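Local coordinates for nuclear movement protein (Encephalitozoon cuniculi, PDB 2O30) that is of unknown function but, as a NudC-like protein with a p23-type CS domain, may bind unfolded proteins, at residues 50-63 against 75-89. The protein carries 1 engineered substitution. Residues are numbered along the deposited sequence; the frame is centred on the assembly and turned at random.
Sequences IDGELLHEVDVSSL and NVTKKRNEWWDSLLV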
ATOM      1  N   ILE A  50      -0.787  10.245  -5.302  1.00 26.40           N
ATOM      2  CA  ILE A  50       0.654  10.480  -5.112  1.00 27.27           C
ATOM      3  C   ILE A  50       1.398   9.161  -5.211  1.00 27.81           C
ATOM      4  O   ILE A  50       0.938   8.141  -4.690  1.00 27.56           O
ATOM      5  CB  ILE A  50       0.997  11.051  -3.728  1.00 27.01           C
ATOM      6  CG1 ILE A  50       0.323  12.398  -3.500  1.00 28.58           C
ATOM      7  CG2 ILE A  50       2.525  11.171  -3.558  1.00 27.44           C
ATOM      8  CD1 ILE A  50       0.503  12.923  -2.077  1.00 30.11           C
ATOM      9  N   ASP A  51       2.557   9.201  -5.861  1.00 28.97           N
ATOM     10  CA  ASP A  51       3.459   8.068  -5.938  1.00 29.90           C
ATOM     11  C   ASP A  51       4.861   8.657  -5.962  1.00 30.22           C
ATOM     12  O   ASP A  51       5.356   9.036  -7.024  1.00 30.64           O
ATOM     13  CB  ASP A  51       3.196   7.277  -7.217  1.00 30.45           C
ATOM     14  CG  ASP A  51       4.090   6.055  -7.358  1.00 33.00           C
ATOM     15  OD1 ASP A  51       4.898   5.753  -6.452  1.00 34.44           O
ATOM     16  OD2 ASP A  51       3.963   5.375  -8.391  1.00 36.97           O
ATOM     17  N   GLY A  52       5.482   8.762  -4.802  1.00 29.81           N
ATOM     18  CA  GLY A  52       6.802   9.378  -4.747  1.00 30.28           C
ATOM     19  C   GLY A  52       7.514   9.159  -3.445  1.00 30.42           C
ATOM     20  O   GLY A  52       7.241   8.200  -2.720  1.00 30.19           O
ATOM     21  N   GLU A  53       8.445  10.060  -3.150  1.00 29.89           N
ATOM     22  CA  GLU A  53       9.238   9.963  -1.951  1.00 29.80           C
ATOM     23  C   GLU A  53       9.163  11.306  -1.260  1.00 28.62           C
ATOM     24  O   GLU A  53       9.378  12.337  -1.894  1.00 27.75           O
ATOM     25  CB  GLU A  53      10.689   9.634  -2.313  1.00 30.88           C
ATOM     26  CG  GLU A  53      11.601   9.462  -1.129  1.00 35.45           C
ATOM     27  CD  GLU A  53      12.878   8.730  -1.504  1.00 41.64           C
ATOM     28  OE1 GLU A  53      13.616   9.229  -2.385  1.00 43.48           O
ATOM     29  OE2 GLU A  53      13.132   7.648  -0.919  1.00 45.59           O
ATOM     30  N   LEU A  54       8.838  11.287   0.030  1.00 27.38           N
ATOM     31  CA  LEU A  54       8.710  12.509   0.805  1.00 26.78           C
ATOM     32  C   LEU A  54      10.089  13.149   0.914  1.00 26.52           C
ATOM     33  O   LEU A  54      11.094  12.444   0.896  1.00 26.98           O
ATOM     34  CB  LEU A  54       8.168  12.212   2.196  1.00 27.09           C
ATOM     35  CG  LEU A  54       6.679  11.831   2.271  1.00 28.32           C
ATOM     36  CD1 LEU A  54       6.264  11.732   3.734  1.00 31.20           C
ATOM     37  CD2 LEU A  54       5.827  12.859   1.583  1.00 27.10           C
ATOM     38  N   LEU A  55      10.125  14.471   1.028  1.00 25.67           N
ATOM     39  CA  LEU A  55      11.400  15.195   1.072  1.00 26.21           C
ATOM     40  C   LEU A  55      12.284  14.784   2.256  1.00 26.72           C
ATOM     41  O   LEU A  55      13.522  14.664   2.115  1.00 27.37           O
ATOM     42  CB  LEU A  55      11.144  16.709   1.095  1.00 25.55           C
ATOM     43  CG  LEU A  55      12.426  17.562   1.003  1.00 26.34           C
ATOM     44  CD1 LEU A  55      13.197  17.249  -0.256  1.00 28.16           C
ATOM     45  CD2 LEU A  55      12.066  19.019   1.064  1.00 26.80           C
ATOM     46  N   HIS A  56      11.671  14.591   3.422  1.00 27.08           N
ATOM     47  CA  HIS A  56      12.388  14.172   4.628  1.00 27.60           C
ATOM     48  C   HIS A  56      11.633  13.063   5.352  1.00 27.70           C
ATOM     49  O   HIS A  56      10.482  12.745   5.012  1.00 27.11           O
ATOM     50  CB  HIS A  56      12.593  15.341   5.595  1.00 27.93           C
ATOM     51  CG  HIS A  56      13.324  16.501   4.994  1.00 29.50           C
ATOM     52  ND1 HIS A  56      14.661  16.445   4.662  1.00 31.89           N
ATOM     53  CD2 HIS A  56      12.900  17.740   4.648  1.00 31.34           C
ATOM     54  CE1 HIS A  56      15.031  17.603   4.143  1.00 31.54           C
ATOM     55  NE2 HIS A  56      13.982  18.406   4.121  1.00 31.79           N
ATOM     56  N   GLU A  57      12.278  12.498   6.364  1.00 28.12           N
ATOM     57  CA  GLU A  57      11.714  11.394   7.121  1.00 28.96           C
ATOM     58  C   GLU A  57      10.500  11.778   7.965  1.00 27.49           C
ATOM     59  O   GLU A  57      10.412  12.881   8.531  1.00 26.55           O
ATOM     60  CB  GLU A  57      12.807  10.703   7.962  1.00 28.78           C
ATOM     61  CG  GLU A  57      13.754   9.896   7.069  1.00 31.72           C
ATOM     62  CD  GLU A  57      14.830   9.133   7.824  1.00 33.26           C
ATOM     63  OE1 GLU A  57      14.535   8.529   8.881  1.00 39.62           O
ATOM     64  OE2 GLU A  57      15.980   9.124   7.334  1.00 40.21           O
ATOM     65  N   VAL A  58       9.535  10.853   8.001  1.00 27.47           N
ATOM     66  CA  VAL A  58       8.373  11.000   8.873  1.00 26.58           C
ATOM     67  C   VAL A  58       8.225   9.786   9.788  1.00 26.90           C
ATOM     68  O   VAL A  58       8.811   8.731   9.529  1.00 28.36           O
ATOM     69  CB  VAL A  58       7.073  11.208   8.059  1.00 26.37           C
ATOM     70  CG1 VAL A  58       7.174  12.515   7.259  1.00 25.67           C
ATOM     71  CG2 VAL A  58       6.837  10.039   7.125  1.00 25.79           C
ATOM     72  N   ASP A  59       7.467   9.955  10.863  1.00 26.46           N
ATOM     73  CA  ASP A  59       7.104   8.843  11.724  1.00 27.40           C
ATOM     74  C   ASP A  59       5.939   8.089  11.063  1.00 27.02           C
ATOM     75  O   ASP A  59       4.790   8.475  11.218  1.00 26.79           O
ATOM     76  CB  ASP A  59       6.705   9.366  13.101  1.00 27.65           C
ATOM     77  CG  ASP A  59       6.270   8.254  14.050  1.00 30.30           C
ATOM     78  OD1 ASP A  59       6.284   7.070  13.652  1.00 35.35           O
ATOM     79  OD2 ASP A  59       5.903   8.575  15.195  1.00 33.76           O
ATOM     80  N   VAL A  60       6.241   7.032  10.322  1.00 27.32           N
ATOM     81  CA  VAL A  60       5.203   6.347   9.534  1.00 28.18           C
ATOM     82  C   VAL A  60       4.049   5.840  10.415  1.00 28.21           C
ATOM     83  O   VAL A  60       2.879   5.866   9.994  1.00 28.29           O
ATOM     84  CB  VAL A  60       5.782   5.253   8.601  1.00 28.34           C
ATOM     85  CG1 VAL A  60       4.660   4.418   7.983  1.00 30.99           C
ATOM     86  CG2 VAL A  60       6.603   5.889   7.493  1.00 28.65           C
ATOM     87  N   SER A  61       4.363   5.438  11.647  1.00 28.17           N
ATOM     88  CA  SER A  61       3.329   5.003  12.606  1.00 28.35           C
ATOM     89  C   SER A  61       2.289   6.081  12.966  1.00 27.57           C
ATOM     90  O   SER A  61       1.177   5.761  13.396  1.00 27.85           O
ATOM     91  CB  SER A  61       3.969   4.424  13.883  1.00 28.64           C
ATOM     92  OG  SER A  61       4.426   5.453  14.746  1.00 32.01           O
ATOM     93  N   SER A  62       2.641   7.351  12.771  1.00 25.92           N
ATOM     94  CA  SER A  62       1.770   8.462  13.140  1.00 24.28           C
ATOM     95  C   SER A  62       0.764   8.797  12.037  1.00 23.14           C
ATOM     96  O   SER A  62      -0.129   9.640  12.243  1.00 23.94           O
ATOM     97  CB  SER A  62       2.593   9.716  13.452  1.00 24.79           C
ATOM     98  OG  SER A  62       3.114  10.280  12.248  1.00 23.72           O
ATOM     99  N   LEU A  63       0.942   8.168  10.883  1.00 22.15           N
ATOM    100  CA  LEU A  63       0.088   8.403   9.694  1.00 22.66           C
ATOM    101  C   LEU A  63      -1.387   8.219  10.029  1.00 22.90           C
ATOM    102  O   LEU A  63      -1.771   7.211  10.617  1.00 23.17           O
ATOM    103  CB  LEU A  63       0.482   7.455   8.563  1.00 22.98           C
ATOM    104  CG  LEU A  63      -0.281   7.536   7.239  1.00 24.69           C
ATOM    105  CD1 LEU A  63      -0.186   8.922   6.680  1.00 24.63           C
ATOM    106  CD2 LEU A  63       0.285   6.509   6.253  1.00 24.87           C
ATOM    107  N   ASN A  75      -2.505  13.173   7.600  1.00 19.91           N
ATOM    108  CA  ASN A  75      -1.563  13.859   8.492  1.00 21.40           C
ATOM    109  C   ASN A  75      -0.476  12.848   8.871  1.00 20.37           C
ATOM    110  O   ASN A  75      -0.767  11.673   9.084  1.00 19.46           O
ATOM    111  CB  ASN A  75      -2.339  14.317   9.726  1.00 22.70           C
ATOM    112  CG  ASN A  75      -1.461  14.860  10.809  1.00 27.85           C
ATOM    113  OD1 ASN A  75      -1.081  14.128  11.738  1.00 32.32           O
ATOM    114  ND2 ASN A  75      -1.126  16.150  10.717  1.00 30.72           N
ATOM    115  N   VAL A  76       0.782  13.298   8.928  1.00 19.28           N
ATOM    116  CA  VAL A  76       1.870  12.453   9.426  1.00 19.99           C
ATOM    117  C   VAL A  76       2.877  13.374  10.111  1.00 20.66           C
ATOM    118  O   VAL A  76       3.056  14.530   9.687  1.00 20.29           O
ATOM    119  CB  VAL A  76       2.550  11.578   8.313  1.00 18.75           C
ATOM    120  CG1 VAL A  76       3.275  12.408   7.260  1.00 20.72           C
ATOM    121  CG2 VAL A  76       3.533  10.560   8.923  1.00 20.39           C
ATOM    122  N   THR A  77       3.505  12.862  11.172  1.00 20.89           N
ATOM    123  CA  THR A  77       4.424  13.688  11.975  1.00 22.65           C
ATOM    124  C   THR A  77       5.829  13.621  11.370  1.00 22.77           C
ATOM    125  O   THR A  77       6.282  12.558  10.983  1.00 23.08           O
ATOM    126  CB  THR A  77       4.435  13.190  13.438  1.00 23.00           C
ATOM    127  OG1 THR A  77       3.124  13.332  14.005  1.00 24.50           O
ATOM    128  CG2 THR A  77       5.439  13.975  14.289  1.00 24.05           C
ATOM    129  N   LYS A  78       6.515  14.766  11.292  1.00 23.75           N
ATOM    130  CA  LYS A  78       7.888  14.811  10.801  1.00 24.52           C
ATOM    131  C   LYS A  78       8.840  14.238  11.850  1.00 25.50           C
ATOM    132  O   LYS A  78       8.622  14.436  13.033  1.00 25.77           O
ATOM    133  CB  LYS A  78       8.305  16.263  10.532  1.00 23.86           C
ATOM    134  CG  LYS A  78       7.538  16.959   9.402  1.00 23.02           C
ATOM    135  CD  LYS A  78       7.836  18.465   9.450  1.00 22.05           C
ATOM    136  CE  LYS A  78       7.191  19.224   8.296  1.00 20.51           C
ATOM    137  NZ  LYS A  78       7.535  20.708   8.468  1.00 21.30           N
ATOM    138  N   LYS A  79       9.891  13.566  11.403  1.00 26.74           N
ATOM    139  CA  LYS A  79      10.930  13.090  12.344  1.00 29.31           C
ATOM    140  C   LYS A  79      11.726  14.254  12.921  1.00 30.05           C
ATOM    141  O   LYS A  79      12.076  14.255  14.112  1.00 30.78           O
ATOM    142  CB  LYS A  79      11.850  12.076  11.665  1.00 28.88           C
ATOM    143  CG  LYS A  79      11.328  10.640  11.738  1.00 30.97           C
ATOM    144  CD  LYS A  79      12.408   9.606  11.397  1.00 32.08           C
ATOM    145  CE  LYS A  79      11.772   8.243  11.042  1.00 36.31           C
ATOM    146  NZ  LYS A  79      12.801   7.247  10.544  1.00 38.76           N
ATOM    147  N   ARG A  80      11.991  15.253  12.087  1.00 30.62           N
ATOM    148  CA  ARG A  80      12.738  16.434  12.504  1.00 32.27           C
ATOM    149  C   ARG A  80      11.872  17.682  12.369  1.00 31.17           C
ATOM    150  O   ARG A  80      11.145  17.825  11.374  1.00 30.83           O
ATOM    151  CB  ARG A  80      14.012  16.547  11.653  1.00 31.94           C
ATOM    152  CG  ARG A  80      14.989  17.574  12.159  1.00 35.45           C
ATOM    153  CD  ARG A  80      16.365  17.457  11.481  1.00 36.29           C
ATOM    154  NE  ARG A  80      17.325  18.328  12.152  1.00 43.98           N
ATOM    155  CZ  ARG A  80      18.129  17.952  13.147  1.00 46.88           C
ATOM    156  NH1 ARG A  80      18.126  16.698  13.600  1.00 48.86           N
ATOM    157  NH2 ARG A  80      18.953  18.837  13.692  1.00 49.17           N
ATOM    158  N   ASN A  81      11.933  18.578  13.357  1.00 30.55           N
ATOM    159  CA  ASN A  81      11.145  19.815  13.329  1.00 30.47           C
ATOM    160  C   ASN A  81      11.797  20.901  12.466  1.00 30.23           C
ATOM    161  O   ASN A  81      12.568  21.725  12.957  1.00 31.05           O
ATOM    162  CB  ASN A  81      10.871  20.353  14.739  1.00 30.58           C
ATOM    163  CG  ASN A  81       9.867  19.515  15.509  1.00 32.71           C
ATOM    164  OD1 ASN A  81       9.287  18.566  14.983  1.00 34.37           O
ATOM    165  ND2 ASN A  81       9.658  19.865  16.775  1.00 36.67           N
ATOM    166  N   GLU A  82      11.476  20.902  11.178  1.00 28.93           N
ATOM    167  CA  GLU A  82      12.069  21.836  10.225  1.00 29.18           C
ATOM    168  C   GLU A  82      11.050  22.076   9.112  1.00 27.32           C
ATOM    169  O   GLU A  82      10.242  21.187   8.805  1.00 26.22           O
ATOM    170  CB  GLU A  82      13.363  21.245   9.642  1.00 29.63           C
ATOM    171  CG  GLU A  82      13.158  20.094   8.661  1.00 33.35           C
ATOM    172  CD  GLU A  82      14.426  19.310   8.354  1.00 33.58           C
ATOM    173  OE1 GLU A  82      15.533  19.884   8.546  1.00 40.32           O
ATOM    174  OE2 GLU A  82      14.316  18.138   7.910  1.00 35.73           O
ATOM    175  N   TRP A  83      11.082  23.266   8.520  1.00 26.13           N
ATOM    176  CA  TRP A  83      10.232  23.541   7.356  1.00 24.83           C
ATOM    177  C   TRP A  83      10.735  22.747   6.148  1.00 25.12           C
ATOM    178  O   TRP A  83      11.944  22.545   5.976  1.00 25.93           O
ATOM    179  CB  TRP A  83      10.122  25.049   7.046  1.00 24.57           C
ATOM    180  CG  TRP A  83       9.738  25.893   8.206  1.00 24.18           C
ATOM    181  CD1 TRP A  83      10.514  26.840   8.824  1.00 22.48           C
ATOM    182  CD2 TRP A  83       8.506  25.862   8.911  1.00 22.58           C
ATOM    183  NE1 TRP A  83       9.831  27.410   9.857  1.00 23.99           N
ATOM    184  CE2 TRP A  83       8.587  26.830   9.937  1.00 23.49           C
ATOM    185  CE3 TRP A  83       7.321  25.116   8.774  1.00 23.14           C
ATOM    186  CZ2 TRP A  83       7.534  27.082  10.817  1.00 22.74           C
ATOM    187  CZ3 TRP A  83       6.278  25.367   9.654  1.00 22.39           C
ATOM    188  CH2 TRP A  83       6.398  26.327  10.675  1.00 25.31           C
ATOM    189  N   TRP A  84       9.800  22.272   5.323  1.00 24.13           N
ATOM    190  CA  TRP A  84      10.132  21.584   4.075  1.00 24.00           C
ATOM    191  C   TRP A  84       9.858  22.527   2.916  1.00 24.87           C
ATOM    192  O   TRP A  84       8.776  23.120   2.854  1.00 24.75           O
ATOM    193  CB  TRP A  84       9.214  20.370   3.872  1.00 23.59           C
ATOM    194  CG  TRP A  84       9.390  19.226   4.829  1.00 23.39           C
ATOM    195  CD1 TRP A  84       9.989  19.239   6.077  1.00 23.38           C
ATOM    196  CD2 TRP A  84       8.933  17.888   4.617  1.00 23.20           C
ATOM    197  NE1 TRP A  84       9.934  17.972   6.634  1.00 23.19           N
ATOM    198  CE2 TRP A  84       9.290  17.131   5.759  1.00 23.50           C
ATOM    199  CE3 TRP A  84       8.251  17.251   3.563  1.00 23.97           C
ATOM    200  CZ2 TRP A  84       8.981  15.766   5.880  1.00 22.38           C
ATOM    201  CZ3 TRP A  84       7.955  15.894   3.677  1.00 22.90           C
ATOM    202  CH2 TRP A  84       8.323  15.166   4.833  1.00 23.03           C
ATOM    203  N   ASP A  85      10.826  22.653   2.010  1.00 26.14           N
ATOM    204  CA  ASP A  85      10.663  23.425   0.770  1.00 27.79           C
ATOM    205  C   ASP A  85       9.626  22.837  -0.198  1.00 26.97           C
ATOM    206  O   ASP A  85       8.975  23.572  -0.956  1.00 26.78           O
ATOM    207  CB  ASP A  85      12.004  23.504   0.021  1.00 28.60           C
ATOM    208  CG  ASP A  85      12.998  24.458   0.666  1.00 33.94           C
ATOM    209  OD1 ASP A  85      12.708  25.045   1.738  1.00 37.08           O
ATOM    210  OD2 ASP A  85      14.090  24.621   0.079  1.00 38.79           O
ATOM    211  N   SER A  86       9.514  21.508  -0.203  1.00 26.56           N
ATOM    212  CA  SER A  86       8.573  20.815  -1.081  1.00 25.61           C
ATOM    213  C   SER A  86       8.078  19.570  -0.345  1.00 25.48           C
ATOM    214  O   SER A  86       8.677  19.161   0.651  1.00 24.87           O
ATOM    215  CB  SER A  86       9.230  20.464  -2.418  1.00 25.81           C
ATOM    216  OG  SER A  86      10.268  19.508  -2.255  1.00 25.81           O
ATOM    217  N   LEU A  87       6.983  18.978  -0.820  1.00 25.33           N
ATOM    218  CA  LEU A  87       6.457  17.768  -0.189  1.00 25.50           C
ATOM    219  C   LEU A  87       7.320  16.575  -0.565  1.00 25.71           C
ATOM    220  O   LEU A  87       7.619  15.729   0.276  1.00 25.06           O
ATOM    221  CB  LEU A  87       5.033  17.505  -0.674  1.00 24.70           C
ATOM    222  CG  LEU A  87       4.368  16.245  -0.119  1.00 24.92           C
ATOM    223  CD1 LEU A  87       4.187  16.351   1.408  1.00 23.01           C
ATOM    224  CD2 LEU A  87       3.010  16.048  -0.806  1.00 25.26           C
ATOM    225  N   LEU A  88       7.720  16.532  -1.832  1.00 27.20           N
ATOM    226  CA  LEU A  88       8.388  15.364  -2.405  1.00 29.58           C
ATOM    227  C   LEU A  88       9.813  15.694  -2.852  1.00 31.90           C
ATOM    228  O   LEU A  88      10.166  16.874  -3.017  1.00 32.71           O
ATOM    229  CB  LEU A  88       7.582  14.822  -3.582  1.00 29.54           C
ATOM    230  CG  LEU A  88       6.126  14.418  -3.325  1.00 28.87           C
ATOM    231  CD1 LEU A  88       5.470  13.946  -4.628  1.00 31.21           C
ATOM    232  CD2 LEU A  88       6.041  13.349  -2.261  1.00 28.55           C
ATOM    233  N   VAL A  89      10.616  14.648  -3.027  1.00 33.53           N
ATOM    234  CA  VAL A  89      12.023  14.765  -3.455  1.00 35.36           C
ATOM    235  C   VAL A  89      12.206  15.510  -4.778  1.00 36.01           C
ATOM    236  O   VAL A  89      11.348  15.475  -5.663  1.00 37.88           O
ATOM    237  CB  VAL A  89      12.694  13.373  -3.529  1.00 35.33           C
ATOM    238  CG1 VAL A  89      13.905  13.374  -4.479  1.00 37.58           C
ATOM    239  CG2 VAL A  89      13.097  12.911  -2.139  1.00 35.52           C
TER
HETATM  240  O   HOH W   1      13.636  21.351   2.926  1.00 33.80           O
HETATM  241  O   HOH W   2      12.287  14.624   9.197  1.00 24.96           O
HETATM  242  O   HOH W   3      -1.319  11.858  13.024  1.00 49.12           O
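W84 lays one face of its indole against the edge of the H56 imidazole in a T-shaped stack, centroids of H56 and the five-membered ring of W84 4.7 Å apart and planes at 75°. H56 CD2 makes the approach, toward the indole rim. E82 OE2 sits over the centre of the imidazole, 3.5 Å from H56 CG, and L55 CG packs on the opposite face. The other face of W84 rests on K78 CE. With CG beside its backbone N (chi1 -68°), W84 turns its six-membered ring under the 54-58 backbone, where CH2 meets V58 CG1 at 3.8 Å.

Backbone bonds join 53-55 to 87-89 (L55 N to L87 O, V89 N to E53 O), E57 O takes K79 N, and D59 N bonds to T77 O. S62 OG accepts from T77 N (2.8 Å, 168°) and donates to D59 O, tying the overlapping type I turns D59-S62 and V60-L63 to strand 71-78. At the surface, E57 OE1 and K79 NZ form a salt bridge of 2.7 Å.

The irregular segment 79-89, which follows strand 71-78, spans the two sheets of the CS-domain beta-sandwich, with L87 on I16 of strand 15-21 and L88 on I40 of strand 39-44; the 52-57 loop links strand 47-51 of one sheet to strand 58-59, which pairs with strand 71-78 of the other.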